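Local coordinates for polyketide synthase type I (Bacillus amyloliquefaciens, PDB 5KKU), which is the N-terminal dehydratase domain of a difficidin assembly-line synthase and probably removes water from carrier-bound polyketide intermediates, at residues A[20-34]-A[150-162]. Residues are numbered along the deposited sequence; the frame is centred on the assembly and turned at random.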
# COMPACT_ATOMS: atom_id res chain seq x y z
N TYR A 20 -9.84 0.76 12.10
CA TYR A 20 -10.50 1.50 11.07
C TYR A 20 -10.11 1.06 9.67
O TYR A 20 -10.88 1.16 8.80
CB TYR A 20 -10.32 3.01 11.18
CG TYR A 20 -11.01 3.71 12.31
CD1 TYR A 20 -12.36 3.89 12.31
CD2 TYR A 20 -10.31 4.24 13.34
CE1 TYR A 20 -12.99 4.57 13.31
CE2 TYR A 20 -10.93 4.90 14.35
CZ TYR A 20 -12.28 5.06 14.31
OH TYR A 20 -12.90 5.69 15.25
N ILE A 21 -8.88 0.57 9.51
CA ILE A 21 -8.40 0.12 8.21
C ILE A 21 -9.26 -1.02 7.67
O ILE A 21 -9.85 -0.90 6.60
CB ILE A 21 -6.93 -0.34 8.28
CG1 ILE A 21 -6.03 0.81 8.73
CG2 ILE A 21 -6.48 -0.89 6.94
CD1 ILE A 21 -4.78 0.36 9.45
N VAL A 22 -9.31 -2.11 8.41
CA VAL A 22 -10.10 -3.28 8.01
C VAL A 22 -11.59 -2.97 8.04
O VAL A 22 -12.37 -3.55 7.27
CB VAL A 22 -9.82 -4.49 8.92
CG1 VAL A 22 -8.35 -4.87 8.85
CG2 VAL A 22 -10.23 -4.19 10.35
N ARG A 23 -12.00 -2.08 8.88
CA ARG A 23 -13.37 -1.78 8.92
C ARG A 23 -13.79 -1.16 7.62
O ARG A 23 -14.84 -1.41 7.14
CB ARG A 23 -13.61 -0.88 10.09
CG ARG A 23 -14.94 -0.21 10.28
CD ARG A 23 -14.62 0.81 11.34
NE ARG A 23 -15.62 1.76 11.65
CZ ARG A 23 -15.78 2.94 11.09
NH1 ARG A 23 -15.06 3.37 10.12
NH2 ARG A 23 -16.70 3.71 11.54
N ASP A 24 -12.90 -0.37 7.06
CA ASP A 24 -13.21 0.40 5.87
C ASP A 24 -12.47 -0.13 4.64
O ASP A 24 -12.24 0.54 3.69
CB ASP A 24 -12.92 1.87 6.11
CG ASP A 24 -13.91 2.52 7.05
OD1 ASP A 24 -14.90 1.92 7.42
OD2 ASP A 24 -13.69 3.65 7.39
N HIS A 25 -12.08 -1.39 4.72
CA HIS A 25 -11.56 -2.14 3.59
C HIS A 25 -12.01 -3.58 3.58
O HIS A 25 -11.45 -4.44 4.23
CB HIS A 25 -10.04 -2.03 3.45
CG HIS A 25 -9.53 -2.63 2.19
ND1 HIS A 25 -8.92 -3.85 2.15
CD2 HIS A 25 -9.53 -2.17 0.93
CE1 HIS A 25 -8.58 -4.12 0.92
NE2 HIS A 25 -8.95 -3.13 0.16
N ARG A 26 -13.07 -3.85 2.86
CA ARG A 26 -13.55 -5.19 2.83
C ARG A 26 -13.61 -5.75 1.42
O ARG A 26 -13.99 -5.09 0.54
CB ARG A 26 -14.88 -5.32 3.57
CG ARG A 26 -15.09 -4.36 4.72
CD ARG A 26 -16.41 -4.58 5.42
NE ARG A 26 -16.54 -3.74 6.56
CZ ARG A 26 -17.58 -3.66 7.37
NH1 ARG A 26 -18.63 -4.43 7.21
NH2 ARG A 26 -17.54 -2.82 8.35
N VAL A 27 -13.14 -6.95 1.24
CA VAL A 27 -13.22 -7.63 -0.02
C VAL A 27 -14.19 -8.83 0.04
O VAL A 27 -14.00 -9.72 0.80
CB VAL A 27 -11.84 -8.07 -0.41
CG1 VAL A 27 -11.85 -8.80 -1.73
CG2 VAL A 27 -10.89 -6.90 -0.37
N HIS A 28 -15.20 -8.85 -0.78
CA HIS A 28 -16.36 -9.71 -0.60
C HIS A 28 -16.88 -9.70 0.84
O HIS A 28 -17.14 -10.69 1.40
CB HIS A 28 -16.11 -11.13 -1.06
CG HIS A 28 -15.89 -11.29 -2.52
ND1 HIS A 28 -14.65 -11.34 -3.07
CD2 HIS A 28 -16.75 -11.50 -3.53
CE1 HIS A 28 -14.74 -11.55 -4.36
NE2 HIS A 28 -16.01 -11.63 -4.66
N GLN A 29 -17.04 -8.54 1.39
CA GLN A 29 -17.67 -8.41 2.67
C GLN A 29 -16.84 -8.97 3.79
O GLN A 29 -17.34 -9.16 4.84
CB GLN A 29 -19.11 -8.95 2.65
CG GLN A 29 -20.10 -7.97 2.03
CD GLN A 29 -21.55 -8.41 2.04
OE1 GLN A 29 -21.96 -9.27 1.28
NE2 GLN A 29 -22.33 -7.79 2.88
N ILE A 30 -15.59 -9.22 3.53
CA ILE A 30 -14.68 -9.68 4.55
C ILE A 30 -13.64 -8.61 4.84
O ILE A 30 -13.12 -8.04 3.94
CB ILE A 30 -14.04 -11.01 4.19
CG1 ILE A 30 -15.09 -12.10 4.07
CG2 ILE A 30 -12.98 -11.37 5.17
CD1 ILE A 30 -14.67 -13.18 3.14
N ARG A 31 -13.36 -8.37 6.11
CA ARG A 31 -12.37 -7.37 6.51
C ARG A 31 -10.95 -7.91 6.37
O ARG A 31 -10.60 -8.91 7.00
CB ARG A 31 -12.62 -6.91 7.94
CG ARG A 31 -13.99 -6.28 8.16
CD ARG A 31 -14.13 -5.73 9.58
NE ARG A 31 -15.51 -5.42 9.91
CZ ARG A 31 -15.88 -4.70 10.97
NH1 ARG A 31 -14.97 -4.22 11.80
NH2 ARG A 31 -17.17 -4.47 11.20
N VAL A 32 -10.15 -7.24 5.55
CA VAL A 32 -8.77 -7.65 5.33
C VAL A 32 -7.80 -6.49 5.57
O VAL A 32 -8.22 -5.34 5.69
CB VAL A 32 -8.56 -8.19 3.91
CG1 VAL A 32 -7.12 -8.66 3.72
CG2 VAL A 32 -9.53 -9.33 3.62
N LEU A 33 -6.51 -6.80 5.63
CA LEU A 33 -5.49 -5.79 5.85
C LEU A 33 -4.70 -5.51 4.58
O LEU A 33 -4.00 -6.39 4.07
CB LEU A 33 -4.54 -6.22 6.97
CG LEU A 33 -3.51 -5.18 7.42
CD1 LEU A 33 -4.16 -3.83 7.64
CD2 LEU A 33 -2.79 -5.65 8.67
N PRO A 34 -4.84 -4.23 4.05
CA PRO A 34 -4.06 -4.00 2.82
C PRO A 34 -2.59 -4.35 3.00
O PRO A 34 -2.00 -4.02 4.04
CB PRO A 34 -4.22 -2.50 2.57
CG PRO A 34 -5.57 -2.18 3.08
CD PRO A 34 -5.59 -2.93 4.38
N ARG A 150 -16.48 -3.00 -8.30
CA ARG A 150 -17.05 -3.97 -9.17
C ARG A 150 -16.22 -5.23 -9.09
O ARG A 150 -16.68 -6.27 -9.43
CB ARG A 150 -17.35 -3.40 -10.57
CG ARG A 150 -16.17 -3.02 -11.45
CD ARG A 150 -16.56 -2.35 -12.76
NE ARG A 150 -16.52 -0.91 -12.67
CZ ARG A 150 -15.52 -0.16 -13.10
NH1 ARG A 150 -14.50 -0.70 -13.70
NH2 ARG A 150 -15.54 1.12 -12.94
N SER A 151 -15.02 -5.13 -8.56
CA SER A 151 -14.28 -6.30 -8.20
C SER A 151 -14.48 -6.68 -6.71
O SER A 151 -13.72 -7.38 -6.15
CB SER A 151 -12.83 -6.20 -8.71
OG SER A 151 -11.90 -5.74 -7.78
N HIS A 152 -15.57 -6.23 -6.13
CA HIS A 152 -16.02 -6.58 -4.78
C HIS A 152 -15.11 -6.16 -3.67
O HIS A 152 -15.02 -6.77 -2.66
CB HIS A 152 -16.36 -8.06 -4.65
CG HIS A 152 -17.48 -8.46 -5.52
ND1 HIS A 152 -17.29 -9.08 -6.72
CD2 HIS A 152 -18.81 -8.27 -5.40
CE1 HIS A 152 -18.45 -9.28 -7.30
NE2 HIS A 152 -19.39 -8.79 -6.52
N ILE A 153 -14.46 -5.06 -3.91
CA ILE A 153 -13.64 -4.40 -2.92
C ILE A 153 -14.33 -3.11 -2.45
O ILE A 153 -14.65 -2.28 -3.23
CB ILE A 153 -12.27 -4.11 -3.49
CG1 ILE A 153 -11.65 -5.41 -3.95
CG2 ILE A 153 -11.41 -3.41 -2.49
CD1 ILE A 153 -10.28 -5.24 -4.51
N GLU A 154 -14.58 -2.97 -1.18
CA GLU A 154 -15.30 -1.82 -0.74
C GLU A 154 -14.57 -0.95 0.25
O GLU A 154 -14.30 -1.32 1.35
CB GLU A 154 -16.66 -2.19 -0.18
CG GLU A 154 -17.61 -2.86 -1.14
CD GLU A 154 -18.31 -1.94 -2.14
OE1 GLU A 154 -18.72 -0.83 -1.79
OE2 GLU A 154 -18.49 -2.36 -3.26
N HIS A 155 -14.27 0.26 -0.16
CA HIS A 155 -13.64 1.18 0.71
C HIS A 155 -14.63 1.98 1.50
O HIS A 155 -15.55 2.52 0.95
CB HIS A 155 -12.77 2.13 -0.08
CG HIS A 155 -11.51 1.53 -0.59
ND1 HIS A 155 -11.45 0.87 -1.79
CD2 HIS A 155 -10.26 1.54 -0.10
CE1 HIS A 155 -10.21 0.49 -2.00
NE2 HIS A 155 -9.47 0.88 -0.99
N GLY A 156 -14.45 2.01 2.80
CA GLY A 156 -15.17 2.88 3.70
C GLY A 156 -14.54 4.24 4.00
O GLY A 156 -13.53 4.55 3.48
N GLU A 157 -15.16 5.01 4.85
CA GLU A 157 -14.73 6.35 5.20
C GLU A 157 -13.24 6.59 5.41
O GLU A 157 -12.70 7.47 4.78
CB GLU A 157 -15.57 6.90 6.34
CG GLU A 157 -15.03 8.08 7.10
CD GLU A 157 -16.07 8.84 7.90
OE1 GLU A 157 -17.04 8.27 8.39
OE2 GLU A 157 -15.93 10.05 8.05
N PHE A 158 -12.63 5.82 6.26
CA PHE A 158 -11.26 5.97 6.54
C PHE A 158 -10.40 5.55 5.37
O PHE A 158 -9.36 6.05 5.17
CB PHE A 158 -10.98 5.05 7.70
CG PHE A 158 -9.65 5.19 8.30
CD1 PHE A 158 -8.58 4.60 7.76
CD2 PHE A 158 -9.49 5.88 9.47
CE1 PHE A 158 -7.36 4.73 8.34
CE2 PHE A 158 -8.29 6.00 10.07
CZ PHE A 158 -7.21 5.42 9.50
N MET A 159 -10.74 4.57 4.59
CA MET A 159 -9.82 4.24 3.53
C MET A 159 -10.10 4.86 2.19
O MET A 159 -9.28 4.82 1.32
CB MET A 159 -9.75 2.75 3.37
CG MET A 159 -9.12 2.08 4.54
SD MET A 159 -7.41 2.46 4.79
CE MET A 159 -6.68 1.66 3.43
N LYS A 160 -11.25 5.43 2.02
CA LYS A 160 -11.54 5.96 0.69
C LYS A 160 -11.08 7.40 0.53
O LYS A 160 -11.49 8.24 1.22
CB LYS A 160 -13.00 5.77 0.36
CG LYS A 160 -13.58 6.53 -0.80
CD LYS A 160 -14.99 6.05 -1.04
CE LYS A 160 -15.68 6.72 -2.20
NZ LYS A 160 -15.42 6.00 -3.44
N ASN A 161 -10.13 7.64 -0.35
CA ASN A 161 -9.60 8.97 -0.61
C ASN A 161 -10.53 9.83 -1.49
O ASN A 161 -11.19 9.33 -2.36
CB ASN A 161 -8.28 8.91 -1.33
CG ASN A 161 -7.13 8.37 -0.51
OD1 ASN A 161 -7.26 7.54 0.31
ND2 ASN A 161 -5.99 8.82 -0.83
N GLU A 162 -10.53 11.13 -1.29
CA GLU A 162 -11.23 12.07 -2.14
C GLU A 162 -10.30 12.78 -3.08
O GLU A 162 -9.25 13.21 -2.70
CB GLU A 162 -12.02 13.11 -1.35
CG GLU A 162 -13.19 12.62 -0.54
CD GLU A 162 -14.30 12.02 -1.35
OE1 GLU A 162 -14.49 12.40 -2.47
OE2 GLU A 162 -15.00 11.15 -0.88
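An antiparallel strand pair joins the two hotdog halves of the dehydratase: 25-27 from the N-terminal half runs at 166° to 153-155 from the C-terminal half. Arg26 and Glu154 form the hydrogen-bonded pair, Glu154 N to Arg26 O at 2.8 Å and Arg26 N to Glu154 O at 3.2 Å; Gly156 N to Asp24 O and His28 N to His152 O continue the register on either side. His25, Val27, Ile153 and His155 share one face. There His25, the predicted proton acceptor, directs the edge of its imidazole at the face of His155 (planes 62° apart, His25 CD2 to His155 NE2 3.6 Å), while His25 NE2 lies 3.6 Å from Ile153 CG2. His155 NE2 is hydrogen-bonded to Asp198, the predicted proton donor. Beyond the strands, Asp24 OD2 accepts a hydrogen bond from Phe158 N (2.7 Å), which comes in on the anti side, somewhat out of the carboxylate plane, and also forms a salt bridge with Arg23 NH1 (3.1 Å). The Phe158 ring presents a face to Tyr20 CB, a CH-pi contact 3.7 Å from the centroid. Such a seam, linking the predicted histidine to the predicted aspartate through His155, is consistent with the active site of a double-hotdog polyketide synthase dehydratase.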